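Hypothetical protein AF1548 (PDB 1Y88) is of unknown function but may bind DNA and act as an endonuclease. Local coordinates at residues Ile40-Asn44 with Cys45-Glu49. Sequence-based numbering, arbitrary orientation.
With SO4 (sulfate ion), chain F; SO4 (sulfate ion), chain E.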
# COMPACT_ATOMS: atom_id res chain seq x y z
N ILE A 40 -8.76 15.91 7.27
CA ILE A 40 -7.33 15.87 6.99
C ILE A 40 -6.65 16.55 8.15
O ILE A 40 -7.06 17.66 8.56
CB ILE A 40 -6.99 16.54 5.64
CG1 ILE A 40 -7.51 15.66 4.50
CG2 ILE A 40 -5.45 16.76 5.51
CD1 ILE A 40 -7.33 16.23 3.08
N VAL A 41 -5.65 15.89 8.76
CA VAL A 41 -4.88 16.55 9.81
C VAL A 41 -3.41 16.66 9.36
O VAL A 41 -2.96 15.83 8.56
CB VAL A 41 -5.02 15.93 11.25
CG1 VAL A 41 -6.49 15.52 11.59
CG2 VAL A 41 -4.09 14.78 11.48
N GLN A 42 -2.70 17.69 9.82
CA GLN A 42 -1.25 17.79 9.58
C GLN A 42 -0.55 16.84 10.55
O GLN A 42 -0.55 17.05 11.77
CB GLN A 42 -0.76 19.23 9.78
CG GLN A 42 0.77 19.43 9.52
CD GLN A 42 1.15 19.21 8.09
OE1 GLN A 42 2.02 18.39 7.77
NE2 GLN A 42 0.48 19.88 7.22
N GLY A 43 0.02 15.76 10.00
CA GLY A 43 0.73 14.82 10.84
C GLY A 43 2.07 15.38 11.30
O GLY A 43 2.45 16.55 10.97
N ASN A 44 2.79 14.58 12.07
CA ASN A 44 4.15 14.95 12.49
C ASN A 44 5.00 15.24 11.25
O ASN A 44 5.87 16.16 11.25
CB ASN A 44 4.75 13.81 13.33
CG ASN A 44 6.08 14.16 13.91
OD1 ASN A 44 6.22 15.17 14.61
ND2 ASN A 44 7.10 13.33 13.61
N CYS A 45 4.74 14.47 10.19
CA CYS A 45 5.53 14.55 8.95
C CYS A 45 4.75 15.15 7.78
O CYS A 45 5.24 16.07 7.11
CB CYS A 45 6.06 13.15 8.57
SG CYS A 45 7.11 12.41 9.84
N VAL A 46 3.57 14.64 7.49
CA VAL A 46 2.83 15.09 6.32
C VAL A 46 1.33 15.09 6.63
O VAL A 46 0.92 14.55 7.63
CB VAL A 46 3.08 14.17 5.08
CG1 VAL A 46 4.60 14.22 4.63
CG2 VAL A 46 2.66 12.71 5.38
N GLU A 47 0.54 15.68 5.75
CA GLU A 47 -0.93 15.61 5.87
C GLU A 47 -1.46 14.20 5.75
O GLU A 47 -1.00 13.43 4.90
CB GLU A 47 -1.57 16.46 4.76
CG GLU A 47 -1.44 17.95 5.09
CD GLU A 47 -2.16 18.86 4.12
OE1 GLU A 47 -3.13 18.45 3.46
OE2 GLU A 47 -1.73 20.01 4.03
N GLN A 48 -2.45 13.86 6.57
CA GLN A 48 -3.01 12.51 6.56
C GLN A 48 -4.52 12.61 6.53
O GLN A 48 -5.08 13.34 7.32
CB GLN A 48 -2.62 11.77 7.83
CG GLN A 48 -1.07 11.65 8.03
CD GLN A 48 -0.43 10.68 7.05
OE1 GLN A 48 -1.09 10.06 6.21
NE2 GLN A 48 0.90 10.56 7.16
N GLU A 49 -5.15 11.83 5.65
CA GLU A 49 -6.61 11.72 5.60
C GLU A 49 -7.13 10.69 6.62
O GLU A 49 -6.61 9.58 6.73
CB GLU A 49 -7.06 11.37 4.17
CG GLU A 49 -8.50 10.88 4.05
CD GLU A 49 -9.50 12.01 4.10
OE1 GLU A 49 -9.10 13.16 3.84
OE2 GLU A 49 -10.70 11.75 4.37
S SO4 F . 2.29 18.07 3.45
O1 SO4 F . 3.48 17.98 2.57
O2 SO4 F . 1.53 16.80 3.37
O3 SO4 F . 1.46 19.15 2.92
O4 SO4 F . 2.68 18.37 4.81
S SO4 E . -4.95 20.12 11.93
O1 SO4 E . -5.38 18.94 12.66
O2 SO4 E . -3.99 19.74 10.92
O3 SO4 E . -4.36 21.08 12.87
O4 SO4 E . -6.09 20.77 11.28
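Q42 lays its amide against the side chain of E47, with NE2 of Q42 3.5 Å from CG of E47. The Q42 chain leaves opposite its backbone N (chi1 -179°) and bends at chi2, which turns the amide back over the neighbouring strand. Amide and carboxylate planes stand 80° apart. I40 shares this face. Its CG2 lies 3.5 Å from OE1 of E47, and its side chain crosses that of E49 at about a right angle. V41 and Q48 point to the other face, where both touch V89 of helix 76-89. Their backbones exchange two hydrogen bonds: V41 N to Q48 O (3.0 Å) and Q48 N to V41 O (2.8 Å). Near the turn, G43 N donates a hydrogen bond to V46 O (2.8 Å), from above the carbonyl plane. Two sulfate ions, probably from the crystallisation liquor, each accept one hydrogen bond, one from Q42 N and the other from E47 N. D88 ties the loop to helix 76-89 by accepting bonds from C45 N, V46 N and NE2 of Q48. C45 SG forms a disulfide with C115 of the second subunit. This is an antiparallel beta hairpin at one edge of the mixed sheet in the restriction-endonuclease-like domain, with its turn at the subunit interface.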